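Local atomic coordinates of unsaturated glucuronyl hydrolase (Streptococcus agalactiae, PDB entry 2ZZR), a protein that hydrolyses unsaturated disaccharides derived from chondroitin, hyaluronan and heparin, releasing the unsaturated uronic acid. Residues I41-F46 against K87-I92. Sequence-based numbering, arbitrary orientation.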
ATOM      1  N   ILE A  41      17.664  -7.547 -14.246  1.00 24.57           N
ATOM      2  CA  ILE A  41      17.376  -7.275 -15.660  1.00 24.83           C
ATOM      3  C   ILE A  41      16.801  -5.861 -15.838  1.00 24.98           C
ATOM      4  O   ILE A  41      17.164  -5.148 -16.779  1.00 25.12           O
ATOM      5  CB  ILE A  41      16.434  -8.361 -16.249  1.00 24.77           C
ATOM      6  CG1 ILE A  41      17.189  -9.690 -16.405  1.00 24.61           C
ATOM      7  CG2 ILE A  41      15.825  -7.925 -17.592  1.00 25.02           C
ATOM      8  CD1 ILE A  41      16.312 -10.876 -16.735  1.00 25.07           C
ATOM      9  N   ASN A  42      15.933  -5.448 -14.916  1.00 24.86           N
ATOM     10  CA  ASN A  42      15.324  -4.115 -14.979  1.00 25.02           C
ATOM     11  C   ASN A  42      16.208  -2.946 -14.544  1.00 25.26           C
ATOM     12  O   ASN A  42      16.015  -1.829 -15.017  1.00 25.32           O
ATOM     13  CB  ASN A  42      13.979  -4.095 -14.243  1.00 24.78           C
ATOM     14  CG  ASN A  42      12.895  -4.845 -14.999  1.00 24.24           C
ATOM     15  OD1 ASN A  42      13.094  -5.275 -16.139  1.00 23.69           O
ATOM     16  ND2 ASN A  42      11.732  -4.995 -14.371  1.00 23.98           N
ATOM     17  N   ILE A  43      17.171  -3.185 -13.652  1.00 25.62           N
ATOM     18  CA  ILE A  43      18.130  -2.138 -13.276  1.00 25.95           C
ATOM     19  C   ILE A  43      18.852  -1.615 -14.530  1.00 26.18           C
ATOM     20  O   ILE A  43      19.090  -0.411 -14.680  1.00 26.07           O
ATOM     21  CB  ILE A  43      19.140  -2.630 -12.200  1.00 26.24           C
ATOM     22  CG1 ILE A  43      18.438  -2.765 -10.843  1.00 26.34           C
ATOM     23  CG2 ILE A  43      20.337  -1.671 -12.073  1.00 26.54           C
ATOM     24  CD1 ILE A  43      19.320  -3.323  -9.729  1.00 26.10           C
ATOM     25  N   ASP A  44      19.175  -2.534 -15.431  1.00 26.42           N
ATOM     26  CA  ASP A  44      19.810  -2.190 -16.699  1.00 26.74           C
ATOM     27  C   ASP A  44      18.833  -1.519 -17.675  1.00 26.67           C
ATOM     28  O   ASP A  44      19.212  -0.607 -18.415  1.00 27.07           O
ATOM     29  CB  ASP A  44      20.440  -3.439 -17.319  1.00 27.16           C
ATOM     30  CG  ASP A  44      21.563  -4.024 -16.458  1.00 27.59           C
ATOM     31  OD1 ASP A  44      22.329  -3.258 -15.833  1.00 27.68           O
ATOM     32  OD2 ASP A  44      21.687  -5.261 -16.421  1.00 29.58           O
ATOM     33  N   TYR A  45      17.579  -1.970 -17.658  1.00 26.25           N
ATOM     34  CA  TYR A  45      16.510  -1.407 -18.486  1.00 25.59           C
ATOM     35  C   TYR A  45      16.159   0.034 -18.094  1.00 25.27           C
ATOM     36  O   TYR A  45      16.047   0.909 -18.961  1.00 25.35           O
ATOM     37  CB  TYR A  45      15.272  -2.312 -18.429  1.00 25.60           C
ATOM     38  CG  TYR A  45      14.095  -1.866 -19.281  1.00 25.49           C
ATOM     39  CD1 TYR A  45      12.925  -1.392 -18.688  1.00 25.14           C
ATOM     40  CD2 TYR A  45      14.145  -1.929 -20.674  1.00 26.15           C
ATOM     41  CE1 TYR A  45      11.839  -0.988 -19.454  1.00 25.33           C
ATOM     42  CE2 TYR A  45      13.055  -1.525 -21.457  1.00 25.80           C
ATOM     43  CZ  TYR A  45      11.909  -1.051 -20.835  1.00 25.70           C
ATOM     44  OH  TYR A  45      10.827  -0.653 -21.592  1.00 25.39           O
ATOM     45  N   PHE A  46      16.001   0.283 -16.794  1.00 24.36           N
ATOM     46  CA  PHE A  46      15.624   1.612 -16.311  1.00 23.73           C
ATOM     47  C   PHE A  46      16.794   2.568 -16.124  1.00 23.54           C
ATOM     48  O   PHE A  46      16.622   3.780 -16.237  1.00 23.43           O
ATOM     49  CB  PHE A  46      14.789   1.521 -15.019  1.00 23.24           C
ATOM     50  CG  PHE A  46      13.492   0.782 -15.195  1.00 22.72           C
ATOM     51  CD1 PHE A  46      12.555   1.213 -16.130  1.00 21.69           C
ATOM     52  CD2 PHE A  46      13.206  -0.348 -14.435  1.00 21.64           C
ATOM     53  CE1 PHE A  46      11.361   0.533 -16.308  1.00 21.45           C
ATOM     54  CE2 PHE A  46      12.009  -1.039 -14.609  1.00 21.70           C
ATOM     55  CZ  PHE A  46      11.086  -0.597 -15.549  1.00 21.74           C
ATOM     56  N   LYS A  87      26.118  -4.580  -2.954  1.00 27.71           N
ATOM     57  CA  LYS A  87      26.466  -3.162  -3.026  1.00 28.23           C
ATOM     58  C   LYS A  87      25.940  -2.480  -4.300  1.00 27.76           C
ATOM     59  O   LYS A  87      25.634  -1.288  -4.281  1.00 28.05           O
ATOM     60  CB  LYS A  87      27.988  -2.994  -2.925  1.00 28.48           C
ATOM     61  CG  LYS A  87      28.443  -1.793  -2.095  1.00 30.71           C
ATOM     62  CD  LYS A  87      28.625  -0.528  -2.934  1.00 33.76           C
ATOM     63  CE  LYS A  87      30.018  -0.433  -3.560  1.00 35.68           C
ATOM     64  NZ  LYS A  87      31.056   0.005  -2.575  1.00 37.63           N
ATOM     65  N   LYS A  88      25.834  -3.242  -5.391  1.00 27.47           N
ATOM     66  CA  LYS A  88      25.313  -2.730  -6.662  1.00 27.00           C
ATOM     67  C   LYS A  88      23.879  -2.202  -6.517  1.00 26.41           C
ATOM     68  O   LYS A  88      23.518  -1.178  -7.110  1.00 25.96           O
ATOM     69  CB  LYS A  88      25.355  -3.818  -7.740  1.00 27.37           C
ATOM     70  CG  LYS A  88      24.958  -3.332  -9.138  1.00 29.13           C
ATOM     71  CD  LYS A  88      24.332  -4.437  -9.980  1.00 31.60           C
ATOM     72  CE  LYS A  88      25.384  -5.350 -10.593  1.00 32.45           C
ATOM     73  NZ  LYS A  88      24.785  -6.641 -11.040  1.00 33.98           N
ATOM     74  N   LEU A  89      23.073  -2.910  -5.730  1.00 25.58           N
ATOM     75  CA  LEU A  89      21.693  -2.498  -5.464  1.00 25.09           C
ATOM     76  C   LEU A  89      21.645  -1.210  -4.653  1.00 24.71           C
ATOM     77  O   LEU A  89      20.876  -0.301  -4.968  1.00 24.63           O
ATOM     78  CB  LEU A  89      20.922  -3.614  -4.754  1.00 24.99           C
ATOM     79  CG  LEU A  89      20.691  -4.889  -5.566  1.00 25.24           C
ATOM     80  CD1 LEU A  89      20.138  -5.980  -4.677  1.00 25.92           C
ATOM     81  CD2 LEU A  89      19.767  -4.651  -6.751  1.00 26.66           C
ATOM     82  N   LYS A  90      22.469  -1.140  -3.612  1.00 24.27           N
ATOM     83  CA  LYS A  90      22.585   0.057  -2.792  1.00 24.29           C
ATOM     84  C   LYS A  90      23.024   1.255  -3.632  1.00 24.21           C
ATOM     85  O   LYS A  90      22.499   2.359  -3.472  1.00 23.84           O
ATOM     86  CB  LYS A  90      23.566  -0.173  -1.638  1.00 24.17           C
ATOM     87  CG  LYS A  90      23.868   1.066  -0.828  1.00 25.00           C
ATOM     88  CD  LYS A  90      24.905   0.789   0.239  1.00 27.11           C
ATOM     89  CE  LYS A  90      25.234   2.051   1.017  1.00 27.33           C
ATOM     90  NZ  LYS A  90      26.012   1.736   2.248  1.00 29.03           N
ATOM     91  N   ASN A  91      23.987   1.031  -4.524  1.00 24.07           N
ATOM     92  CA  ASN A  91      24.465   2.090  -5.402  1.00 24.11           C
ATOM     93  C   ASN A  91      23.348   2.738  -6.211  1.00 23.53           C
ATOM     94  O   ASN A  91      23.230   3.966  -6.229  1.00 23.75           O
ATOM     95  CB  ASN A  91      25.567   1.576  -6.330  1.00 24.43           C
ATOM     96  CG  ASN A  91      26.895   1.421  -5.621  1.00 25.97           C
ATOM     97  OD1 ASN A  91      27.097   1.947  -4.522  1.00 28.19           O
ATOM     98  ND2 ASN A  91      27.819   0.703  -6.254  1.00 27.67           N
ATOM     99  N   ILE A  92      22.526   1.922  -6.862  1.00 22.85           N
ATOM    100  CA  ILE A  92      21.441   2.465  -7.687  1.00 22.45           C
ATOM    101  C   ILE A  92      20.313   3.040  -6.824  1.00 21.69           C
ATOM    102  O   ILE A  92      19.799   4.119  -7.118  1.00 21.63           O
ATOM    103  CB  ILE A  92      20.927   1.466  -8.772  1.00 22.57           C
ATOM    104  CG1 ILE A  92      19.872   2.123  -9.679  1.00 23.50           C
ATOM    105  CG2 ILE A  92      20.410   0.164  -8.157  1.00 22.94           C
ATOM    106  CD1 ILE A  92      20.358   3.398 -10.404  1.00 25.75           C
TER
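Asn42 OD1, one residue before the Ile43 that meets Leu89 and Ile92, accepts two hydrogen bonds, from Gly354 N and Gln38 NE2, while Asn42 ND2 donates to Arg355 O. Both polar ends of this buried amide are thus satisfied on a side of helix 25-46 turned from residues 87-92. The contact itself is apolar, and Ile43 contributes 83 of the 150 Å² buried between the segments. Its CG1 lies anti to the carbonyl carbon (chi1 -72°), and a fully extended second torsion (chi2 177°) carries CD1 out toward helix 87-105, where this delta-methyl makes both close approaches. Ile43 CD1 lies 3.3 Å from Leu89 CD2, shorter than two methyl groups normally approach, so the exact value is best read with caution; the side chains cross at about a right angle. Ile43 CD1 also lies 4.0 Å from Ile92 CG2, where the two isoleucines run past each other in opposite senses. In the (alpha/alpha)6-barrel expected of glycosyl hydrolase family 88, the contact joins the C-terminal end of helix 25-46 to the first turns of helix 87-105, away from the catalytic Asp114 and Asp174 and the substrate-binding residues. Helix 70-84 also packs here, Leu77 against Ile92 and Ala80 against Leu89.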